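Local coordinates for D-glyceraldehyde dehydrogenase (NADP(+)) (Thermoplasma acidophilum, PDB 5IZD), which catalyses the NADP-dependent oxidation of D-glyceraldehyde to glycerate in the non-phosphorylated Entner-Doudoroff pathway, working as a homotetramer, at residues A[17-22]-A[31-36]; A[73-78]-A[103-108]; A[128-133]-A[474-479]; A[430-435]-A[445-450]. All coordinates share one frame; numbering follows the deposited sequence.

Contact 1: A[17-22]-A[31-36]; sequences GKTVDK and IGRFEA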
# COMPACT_ATOMS: atom_id res chain seq x y z
N GLY A 17 18.17 46.44 -7.40
CA GLY A 17 17.77 47.16 -6.20
C GLY A 17 16.32 47.60 -6.02
O GLY A 17 16.02 48.27 -5.04
N LYS A 18 15.41 47.24 -6.92
CA LYS A 18 14.02 47.69 -6.84
C LYS A 18 13.23 46.94 -5.77
O LYS A 18 13.53 45.77 -5.45
CB LYS A 18 13.32 47.59 -8.20
CG LYS A 18 13.61 48.78 -9.12
CD LYS A 18 13.45 48.44 -10.60
CE LYS A 18 14.03 49.56 -11.48
NZ LYS A 18 13.90 49.12 -12.92
N THR A 19 12.24 47.64 -5.21
CA THR A 19 11.34 47.09 -4.20
C THR A 19 9.87 47.43 -4.45
O THR A 19 9.59 48.35 -5.20
CB THR A 19 11.69 47.63 -2.80
OG1 THR A 19 11.50 49.03 -2.80
CG2 THR A 19 13.13 47.32 -2.45
N VAL A 20 8.97 46.72 -3.78
CA VAL A 20 7.53 46.88 -3.93
C VAL A 20 6.91 47.09 -2.55
O VAL A 20 7.31 46.44 -1.57
CB VAL A 20 6.94 45.60 -4.55
CG1 VAL A 20 5.44 45.74 -4.80
CG2 VAL A 20 7.66 45.23 -5.84
N ASP A 21 5.94 48.01 -2.46
CA ASP A 21 5.27 48.25 -1.19
C ASP A 21 4.26 47.16 -0.81
O ASP A 21 3.56 46.63 -1.64
CB ASP A 21 4.52 49.61 -1.23
CG ASP A 21 5.45 50.78 -1.33
OD1 ASP A 21 6.64 50.63 -0.96
OD2 ASP A 21 4.99 51.87 -1.76
N LYS A 22 4.19 46.89 0.49
CA LYS A 22 3.14 46.07 1.11
C LYS A 22 2.20 46.98 1.91
O LYS A 22 2.67 47.75 2.77
CB LYS A 22 3.78 45.04 2.03
CG LYS A 22 2.89 44.46 3.13
CD LYS A 22 1.80 43.65 2.55
CE LYS A 22 0.87 43.18 3.66
NZ LYS A 22 -0.43 42.70 3.08
N ILE A 31 3.06 49.39 5.07
CA ILE A 31 3.69 48.91 6.31
C ILE A 31 5.03 48.15 6.12
O ILE A 31 5.64 47.72 7.09
CB ILE A 31 2.71 48.02 7.16
CG1 ILE A 31 2.36 46.74 6.40
CG2 ILE A 31 1.52 48.85 7.68
CD1 ILE A 31 1.63 45.67 7.22
N GLY A 32 5.46 47.94 4.88
CA GLY A 32 6.67 47.18 4.61
C GLY A 32 7.01 47.21 3.14
O GLY A 32 6.30 47.84 2.35
N ARG A 33 8.09 46.54 2.77
CA ARG A 33 8.54 46.43 1.40
C ARG A 33 9.21 45.09 1.22
O ARG A 33 9.67 44.47 2.17
CB ARG A 33 9.58 47.52 1.06
CG ARG A 33 9.00 48.87 0.66
CD ARG A 33 9.98 50.03 0.94
NE ARG A 33 10.31 50.01 2.37
CZ ARG A 33 9.51 50.45 3.36
NH1 ARG A 33 8.33 51.06 3.13
NH2 ARG A 33 9.92 50.31 4.62
N PHE A 34 9.27 44.65 -0.02
CA PHE A 34 10.04 43.47 -0.37
C PHE A 34 10.83 43.70 -1.64
O PHE A 34 10.49 44.56 -2.45
CB PHE A 34 9.11 42.25 -0.50
CG PHE A 34 7.99 42.38 -1.50
CD1 PHE A 34 6.76 42.94 -1.14
CD2 PHE A 34 8.14 41.90 -2.79
CE1 PHE A 34 5.70 43.01 -2.07
CE2 PHE A 34 7.07 41.94 -3.72
CZ PHE A 34 5.85 42.48 -3.35
N GLU A 35 11.88 42.91 -1.80
CA GLU A 35 12.71 43.02 -3.00
C GLU A 35 11.99 42.49 -4.26
O GLU A 35 11.30 41.44 -4.23
CB GLU A 35 14.04 42.29 -2.78
CG GLU A 35 14.82 42.85 -1.61
CD GLU A 35 15.39 44.25 -1.91
OE1 GLU A 35 16.04 44.40 -2.99
OE2 GLU A 35 15.16 45.16 -1.10
N ALA A 36 12.10 43.24 -5.36
CA ALA A 36 11.64 42.76 -6.69
C ALA A 36 12.70 41.95 -7.40
O ALA A 36 13.51 42.48 -8.11
CB ALA A 36 11.17 43.93 -7.56
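Val20 sits on the Phe34 ring: its CB lies over one face, displaced toward the rim and 3.8 Å from the ring centroid, a CH-pi contact in which CZ is the nearest ring atom. In Phe34, chi1 of 58° sets CG between the backbone N and the carbonyl carbon, on the side of Val20. Val20 CG2 continues past the ring to Ala36 CB at 4.1 Å. The face that carries Asp21 and Arg33 is more polar. There the two side chains run alongside each other, and Asp21 OD1 rests against Arg33 CG at 3.4 Å, while the guanidinium makes its salt bridge with Asp2.

Backbone bonds hold these pairs in register. Val20 and Phe34 exchange two, Val20 N to Phe34 O being 3.0 Å, and Ala36 N donates to Lys18 O. At the other end Lys22 N binds Gly32 O, but Lys22 O takes Ile31 N at 2.9 Å, so two residues face one. Lys22 NZ leaves the pair for the carbonyls of Asp176 and Glu89. Phe34 also touches Ser175, near the bound NADP. The arrangement is an antiparallel beta hairpin interrupted by a classic beta bulge.

Contact 2: A[73-78]-A[103-108]; sequences ELIEKN and GVIDQI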
# COMPACT_ATOMS: atom_id res chain seq x y z
N GLU A 73 10.68 22.96 15.90
CA GLU A 73 10.92 23.39 17.29
C GLU A 73 11.22 24.91 17.41
O GLU A 73 10.75 25.54 18.34
CB GLU A 73 12.05 22.64 17.95
CG GLU A 73 11.81 21.13 18.09
CD GLU A 73 13.12 20.33 18.22
OE1 GLU A 73 14.04 20.75 18.98
OE2 GLU A 73 13.24 19.30 17.57
N LEU A 74 12.01 25.46 16.48
CA LEU A 74 12.35 26.91 16.46
C LEU A 74 11.13 27.75 16.18
O LEU A 74 10.94 28.74 16.81
CB LEU A 74 13.44 27.23 15.45
CG LEU A 74 14.83 26.69 15.78
CD1 LEU A 74 15.76 27.03 14.65
CD2 LEU A 74 15.35 27.28 17.08
N ILE A 75 10.27 27.30 15.27
CA ILE A 75 9.01 27.97 14.96
C ILE A 75 8.16 27.98 16.21
O ILE A 75 7.68 29.03 16.62
CB ILE A 75 8.31 27.32 13.73
CG1 ILE A 75 9.11 27.64 12.47
CG2 ILE A 75 6.89 27.81 13.57
CD1 ILE A 75 8.60 27.00 11.18
N GLU A 76 8.05 26.84 16.86
CA GLU A 76 7.24 26.70 18.09
C GLU A 76 7.69 27.63 19.23
O GLU A 76 6.88 28.28 19.87
CB GLU A 76 7.40 25.27 18.57
CG GLU A 76 6.29 24.67 19.39
CD GLU A 76 6.32 23.14 19.26
OE1 GLU A 76 7.43 22.50 19.11
OE2 GLU A 76 5.21 22.60 19.32
N LYS A 77 9.00 27.65 19.47
CA LYS A 77 9.61 28.48 20.51
C LYS A 77 9.30 29.98 20.30
O LYS A 77 9.09 30.70 21.25
CB LYS A 77 11.14 28.25 20.53
N ASN A 78 9.25 30.40 19.04
CA ASN A 78 9.12 31.81 18.67
C ASN A 78 7.82 32.12 17.96
O ASN A 78 7.74 33.12 17.25
CB ASN A 78 10.26 32.10 17.72
CG ASN A 78 11.60 31.98 18.38
OD1 ASN A 78 12.00 32.89 19.07
ND2 ASN A 78 12.29 30.85 18.18
N GLY A 103 -1.25 25.02 12.85
CA GLY A 103 -1.25 24.25 11.65
C GLY A 103 0.08 24.15 10.97
O GLY A 103 0.37 23.16 10.36
N VAL A 104 0.88 25.19 11.08
CA VAL A 104 2.19 25.17 10.49
C VAL A 104 2.99 24.10 11.23
O VAL A 104 3.68 23.34 10.63
CB VAL A 104 2.89 26.57 10.60
CG1 VAL A 104 4.38 26.48 10.49
CG2 VAL A 104 2.38 27.55 9.56
N ILE A 105 2.88 24.10 12.54
CA ILE A 105 3.59 23.21 13.46
C ILE A 105 3.09 21.79 13.27
O ILE A 105 3.92 20.91 13.04
CB ILE A 105 3.46 23.67 14.95
CG1 ILE A 105 4.22 24.99 15.18
CG2 ILE A 105 3.93 22.59 15.94
CD1 ILE A 105 3.71 25.81 16.37
N ASP A 106 1.80 21.57 13.21
CA ASP A 106 1.27 20.25 12.94
C ASP A 106 1.68 19.67 11.58
O ASP A 106 1.93 18.52 11.48
CB ASP A 106 -0.24 20.23 13.05
CG ASP A 106 -0.86 18.82 12.80
OD1 ASP A 106 -0.76 17.99 13.66
OD2 ASP A 106 -1.43 18.57 11.76
N GLN A 107 1.76 20.49 10.56
CA GLN A 107 2.02 20.01 9.24
C GLN A 107 3.48 19.64 9.07
O GLN A 107 3.81 18.63 8.46
CB GLN A 107 1.66 21.06 8.19
CG GLN A 107 0.19 21.14 7.85
CD GLN A 107 -0.02 22.18 6.77
OE1 GLN A 107 -0.19 21.85 5.60
NE2 GLN A 107 0.10 23.46 7.15
N ILE A 108 4.34 20.52 9.57
CA ILE A 108 5.76 20.24 9.50
C ILE A 108 6.08 18.92 10.27
O ILE A 108 6.85 18.09 9.77
CB ILE A 108 6.59 21.40 10.03
CG1 ILE A 108 6.53 22.58 9.04
CG2 ILE A 108 8.03 20.95 10.18
CD1 ILE A 108 7.07 23.88 9.64
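Ile75 and Ile108 meet through their CD1 methyls, 3.8 Å apart, in a pair of antiparallel packed helices, 39-77 and 94-112. The axes of the short segments run at 163° to each other and approach to 9.9 Å, and no hydrogen bond crosses between them. The inner part of the contact is wholly apolar. Ile75 CG2, anti to the backbone N, faces Val104 CG1 and Ile105 CG1, each at 4.2 Å, while the side chains of Ile75 and Val104 cross at about a right angle. Neighbouring helices close over this side: Trp183 and Lys187 of helix 178-190 cover Ile75, and Ala156 of helix 153-164 packs on Val104 and Ile108.

Toward solvent the contact is mixed in character and partly exposed. Here Ile105 meets Glu76, whose chain is extended beyond CG and crosses it at about a right angle. CD1 of Ile105 touches the CA and CG of Glu76. An alanine in place of Ile105 would probably leave a gap beside the aliphatic part of Glu76 and Ile75 CG2, with the glutamate freer to turn. The next residue, Asp106, makes a salt bridge with Arg116 of the second subunit. The closest approach between the two segments is also on this mixed side, where the carboxylate oxygen Glu76 OE2 lies 3.6 Å from the methyl Ile105 CG2.

Contact 3: A[128-133]-A[474-479]; sequences SHRKIF and YVDYSG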
# COMPACT_ATOMS: atom_id res chain seq x y z
N SER A 128 12.04 -16.29 -13.90
CA SER A 128 12.45 -16.51 -12.52
C SER A 128 13.77 -15.85 -12.18
O SER A 128 14.06 -15.69 -11.03
CB SER A 128 12.63 -18.00 -12.21
OG SER A 128 13.73 -18.49 -12.92
N HIS A 129 14.61 -15.52 -13.16
CA HIS A 129 15.86 -14.81 -12.86
C HIS A 129 15.84 -13.34 -13.31
O HIS A 129 16.87 -12.81 -13.72
CB HIS A 129 17.04 -15.57 -13.45
CG HIS A 129 17.42 -16.77 -12.65
ND1 HIS A 129 16.60 -17.87 -12.56
CD2 HIS A 129 18.48 -17.02 -11.85
CE1 HIS A 129 17.17 -18.79 -11.79
NE2 HIS A 129 18.31 -18.28 -11.33
N ARG A 130 14.66 -12.74 -13.23
CA ARG A 130 14.42 -11.34 -13.50
C ARG A 130 13.55 -10.74 -12.39
O ARG A 130 12.61 -11.40 -11.90
CB ARG A 130 13.69 -11.18 -14.83
CG ARG A 130 14.63 -11.25 -16.02
CD ARG A 130 13.85 -11.28 -17.32
NE ARG A 130 14.77 -11.39 -18.44
CZ ARG A 130 14.46 -11.20 -19.72
NH1 ARG A 130 13.21 -10.93 -20.09
NH2 ARG A 130 15.40 -11.34 -20.63
N LYS A 131 13.87 -9.52 -12.01
CA LYS A 131 13.03 -8.72 -11.09
C LYS A 131 12.92 -7.30 -11.64
O LYS A 131 13.75 -6.86 -12.45
CB LYS A 131 13.60 -8.68 -9.65
CG LYS A 131 13.64 -10.05 -8.93
CD LYS A 131 12.23 -10.58 -8.63
CE LYS A 131 12.16 -11.95 -7.98
NZ LYS A 131 12.57 -13.06 -8.90
N ILE A 132 11.90 -6.59 -11.19
CA ILE A 132 11.72 -5.18 -11.53
C ILE A 132 11.72 -4.37 -10.21
O ILE A 132 10.86 -4.54 -9.37
CB ILE A 132 10.45 -5.00 -12.35
CG1 ILE A 132 10.55 -5.80 -13.64
CG2 ILE A 132 10.22 -3.51 -12.68
CD1 ILE A 132 9.24 -5.85 -14.40
N PHE A 133 12.74 -3.54 -10.03
CA PHE A 133 12.87 -2.74 -8.82
C PHE A 133 12.24 -1.38 -9.09
O PHE A 133 12.60 -0.68 -10.06
CB PHE A 133 14.33 -2.64 -8.40
CG PHE A 133 14.94 -3.96 -8.09
CD1 PHE A 133 14.71 -4.57 -6.87
CD2 PHE A 133 15.65 -4.68 -9.06
CE1 PHE A 133 15.20 -5.85 -6.61
CE2 PHE A 133 16.19 -5.92 -8.78
CZ PHE A 133 15.96 -6.51 -7.55
N TYR A 474 14.99 -2.98 -14.43
CA TYR A 474 14.67 -4.32 -14.88
C TYR A 474 16.01 -5.03 -14.86
O TYR A 474 16.94 -4.61 -15.56
CB TYR A 474 14.15 -4.27 -16.31
CG TYR A 474 12.69 -3.83 -16.50
CD1 TYR A 474 12.30 -2.51 -16.34
CD2 TYR A 474 11.71 -4.77 -16.87
CE1 TYR A 474 10.99 -2.10 -16.51
CE2 TYR A 474 10.39 -4.38 -17.10
CZ TYR A 474 10.03 -3.05 -16.89
OH TYR A 474 8.73 -2.72 -17.13
N VAL A 475 16.16 -6.07 -14.06
CA VAL A 475 17.45 -6.74 -14.00
C VAL A 475 17.27 -8.19 -14.41
O VAL A 475 16.34 -8.82 -13.95
CB VAL A 475 18.06 -6.70 -12.58
CG1 VAL A 475 19.41 -7.41 -12.59
CG2 VAL A 475 18.30 -5.26 -12.10
N ASP A 476 18.17 -8.68 -15.27
CA ASP A 476 18.27 -10.11 -15.61
C ASP A 476 19.54 -10.65 -14.99
O ASP A 476 20.62 -10.29 -15.35
CB ASP A 476 18.27 -10.30 -17.12
CG ASP A 476 18.20 -11.79 -17.56
OD1 ASP A 476 19.00 -12.61 -17.07
OD2 ASP A 476 17.36 -12.15 -18.42
N TYR A 477 19.41 -11.59 -14.08
CA TYR A 477 20.54 -12.23 -13.44
C TYR A 477 20.60 -13.76 -13.66
O TYR A 477 21.17 -14.51 -12.87
CB TYR A 477 20.52 -11.94 -11.96
CG TYR A 477 19.21 -12.21 -11.27
CD1 TYR A 477 18.25 -11.20 -11.19
CD2 TYR A 477 18.94 -13.45 -10.65
CE1 TYR A 477 17.04 -11.42 -10.55
CE2 TYR A 477 17.75 -13.67 -9.98
CZ TYR A 477 16.81 -12.64 -9.93
OH TYR A 477 15.62 -12.76 -9.27
N SER A 478 20.05 -14.22 -14.77
CA SER A 478 20.18 -15.63 -15.16
C SER A 478 21.65 -16.03 -15.36
O SER A 478 21.95 -17.20 -15.14
CB SER A 478 19.38 -15.91 -16.44
OG SER A 478 19.99 -15.30 -17.55
N GLY A 479 22.50 -15.09 -15.80
CA GLY A 479 23.87 -15.35 -16.24
C GLY A 479 24.01 -16.23 -17.50
O GLY A 479 25.07 -16.74 -17.79
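Asp476 OD2 is gripped by two nitrogens of Arg130, NE at 2.7 Å and NH2 at 3.1 Å, in a side-on salt bridge that spends both donors on one oxygen. Both approach on the anti side of OD2, and the oxygen lies close to the guanidinium plane, with the carboxylate plane turned 75° against it. The extended Arg130 chain brings NE there. Asp476 OD1 is held separately by Ser478, through its backbone N at 3.0 Å and through OG; the first of these bonds makes an Asx turn. Four bonds thus fix the carboxylate's rotation.

Farther along the same face, Ile132 lies beside Tyr474 and lays CG1 over one face of its ring, 4.0 Å from the centroid. The Tyr474 hydroxyl bonds to Ala442 N of the third subunit. Lys131 is on the other face, where its NZ donates to Tyr477 OH at 3.1 Å and also forms a salt bridge with Glu426 of the second subunit. Tyr477 has CG between the backbone N and the carbonyl carbon (chi1 50°), and its ring carries His129 O over its centre, 3.2 Å above the plane. That same carbonyl oxygen accepts the backbone N of Tyr477 at 2.8 Å.

Between the two strands Lys131 and Val475 exchange backbone bonds. Tyr474 and Val475 also pair in parallel with a strand of the third subunit, continuing the sheet across the interface. These features are those of the oligomerisation arm of aldehyde dehydrogenases, in which strand 130-145 lies antiparallel between strands 120-124 and 468-476, reaching from the subunit's body to its partners.

Contact 4: A[430-435]-A[445-450]; sequences FGELYV and GYHTGF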
# COMPACT_ATOMS: atom_id res chain seq x y z
N PHE A 430 -17.18 15.94 -5.45
CA PHE A 430 -16.28 16.98 -4.91
C PHE A 430 -15.15 16.25 -4.21
O PHE A 430 -15.34 15.12 -3.75
CB PHE A 430 -17.01 17.91 -3.95
CG PHE A 430 -17.76 18.98 -4.66
CD1 PHE A 430 -18.93 18.67 -5.36
CD2 PHE A 430 -17.26 20.27 -4.73
CE1 PHE A 430 -19.60 19.62 -6.11
CE2 PHE A 430 -17.92 21.24 -5.48
CZ PHE A 430 -19.10 20.91 -6.16
N GLY A 431 -13.99 16.89 -4.16
CA GLY A 431 -12.80 16.28 -3.52
C GLY A 431 -12.93 16.13 -2.02
O GLY A 431 -12.40 15.16 -1.46
N GLU A 432 -13.67 17.04 -1.38
CA GLU A 432 -13.93 16.94 0.06
C GLU A 432 -15.41 17.14 0.38
O GLU A 432 -16.04 18.10 -0.09
CB GLU A 432 -13.10 17.95 0.87
CG GLU A 432 -11.62 17.87 0.58
CD GLU A 432 -10.78 18.88 1.32
OE1 GLU A 432 -9.57 18.55 1.45
OE2 GLU A 432 -11.23 20.02 1.68
N LEU A 433 -15.98 16.17 1.13
CA LEU A 433 -17.33 16.30 1.65
C LEU A 433 -17.25 16.30 3.18
O LEU A 433 -16.81 15.33 3.77
CB LEU A 433 -18.25 15.20 1.09
CG LEU A 433 -19.67 15.14 1.63
CD1 LEU A 433 -20.52 16.34 1.27
CD2 LEU A 433 -20.33 13.85 1.17
N TYR A 434 -17.67 17.38 3.81
CA TYR A 434 -17.73 17.51 5.25
C TYR A 434 -19.18 17.24 5.70
O TYR A 434 -20.15 17.94 5.35
CB TYR A 434 -17.25 18.92 5.70
CG TYR A 434 -15.78 19.19 5.41
CD1 TYR A 434 -14.77 18.78 6.30
CD2 TYR A 434 -15.38 19.86 4.25
CE1 TYR A 434 -13.43 18.99 6.03
CE2 TYR A 434 -14.04 20.09 3.97
CZ TYR A 434 -13.07 19.63 4.85
OH TYR A 434 -11.73 19.86 4.56
N VAL A 435 -19.33 16.20 6.50
CA VAL A 435 -20.63 15.68 6.89
C VAL A 435 -20.79 15.93 8.36
O VAL A 435 -20.10 15.32 9.16
CB VAL A 435 -20.71 14.15 6.64
CG1 VAL A 435 -22.05 13.61 7.11
CG2 VAL A 435 -20.47 13.83 5.16
N GLY A 445 -5.59 13.91 5.37
CA GLY A 445 -6.43 13.96 4.17
C GLY A 445 -5.74 14.28 2.87
O GLY A 445 -4.69 14.85 2.87
N TYR A 446 -6.30 13.91 1.73
CA TYR A 446 -5.69 14.22 0.46
C TYR A 446 -6.51 15.35 -0.12
O TYR A 446 -7.55 15.13 -0.67
CB TYR A 446 -5.66 13.01 -0.46
CG TYR A 446 -5.07 13.21 -1.82
CD1 TYR A 446 -3.72 13.37 -1.99
CD2 TYR A 446 -5.85 13.19 -2.94
CE1 TYR A 446 -3.19 13.52 -3.22
CE2 TYR A 446 -5.31 13.33 -4.18
CZ TYR A 446 -3.98 13.50 -4.30
OH TYR A 446 -3.43 13.67 -5.51
N HIS A 447 -6.02 16.57 0.02
CA HIS A 447 -6.71 17.78 -0.38
C HIS A 447 -6.63 17.91 -1.89
O HIS A 447 -5.55 18.12 -2.43
CB HIS A 447 -5.99 18.98 0.26
CG HIS A 447 -6.74 20.27 0.23
ND1 HIS A 447 -7.99 20.40 0.80
CD2 HIS A 447 -6.36 21.53 -0.14
CE1 HIS A 447 -8.37 21.67 0.74
NE2 HIS A 447 -7.41 22.37 0.15
N THR A 448 -7.77 17.85 -2.57
CA THR A 448 -7.80 17.74 -4.00
C THR A 448 -9.24 18.01 -4.45
O THR A 448 -10.15 18.22 -3.64
CB THR A 448 -7.34 16.28 -4.41
OG1 THR A 448 -7.05 16.20 -5.80
CG2 THR A 448 -8.41 15.25 -4.05
N GLY A 449 -9.47 17.97 -5.75
CA GLY A 449 -10.82 18.08 -6.25
C GLY A 449 -10.99 17.71 -7.68
O GLY A 449 -10.04 17.26 -8.32
N PHE A 450 -12.20 17.90 -8.15
CA PHE A 450 -12.62 17.55 -9.51
C PHE A 450 -12.70 18.82 -10.36
O PHE A 450 -12.73 19.95 -9.82
CB PHE A 450 -14.03 16.87 -9.52
CG PHE A 450 -14.07 15.55 -8.82
CD1 PHE A 450 -14.07 15.49 -7.45
CD2 PHE A 450 -14.06 14.35 -9.55
CE1 PHE A 450 -14.06 14.25 -6.79
CE2 PHE A 450 -14.05 13.10 -8.91
CZ PHE A 450 -14.08 13.06 -7.53
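Glu432 OE1 accepts a hydrogen bond from His447 ND1 at 2.5 Å, a short, nearly straight His-carboxylate bond (164°). The oxygen lies close to the plane of the imidazole, at its edge, but the ND1 nitrogen stands above the carboxylate plane, and the two flat groups are turned 51° from each other. His447 has CG anti to the backbone N (chi1 -166°), which sets CG on the side of Glu432, although its CB points away from the strand. The glutamate chain is extended beyond CG. Its other oxygen, OE2, takes the hydroxyl of Tyr434 at 2.9 Å, also from above the plane, so that both carboxylate oxygens are held. An alanine in place of Glu432 would probably leave His447 ND1 and the Tyr434 hydroxyl without their acceptor and let the imidazole turn. The other ring nitrogen, NE2, makes a weak hydrogen bond to Glu247, the predicted general base, so Glu432 is a likely second-shell positioner.

At the other end of the contact, the Phe450 ring presents an edge to the backbone, CE1 lying 3.4 Å from Phe430 O and CD1 3.6 Å from Gly431 N. Gly431 CA makes a CA-H...O contact of 3.3 Å with Thr448 O, and a side chain on that glycine would collide with this carbonyl.

Strand 432-435 is the outermost strand of its sheet within the chain, bonded to strand 410-414 and covered by helix 418-427 through Leu433 and Val435; along its other edge it pairs in parallel with a strand of the third subunit.

Overall arrangement
From the N terminus, contact 1 closes first, a hairpin of strands 19-23 and 30-35 with only eight residues between its segments. Helix 39-77 follows, and contact 2 then folds it against helix 94-112 across 24 mostly helical residues; the two centres lie 27 Å apart. Contact 3 closes a far larger loop, joining 128-133 to 474-479 across 340 residues, and contact 4 is nested within it, binding 430-435 to the loop 445-450. Contacts 2 and 4 come to about 8 Å between nearest atoms, without touching. Contacts 1 and 4 lie on opposite sides of the chain's centre, whereas contacts 3 and 4 both reach the third subunit.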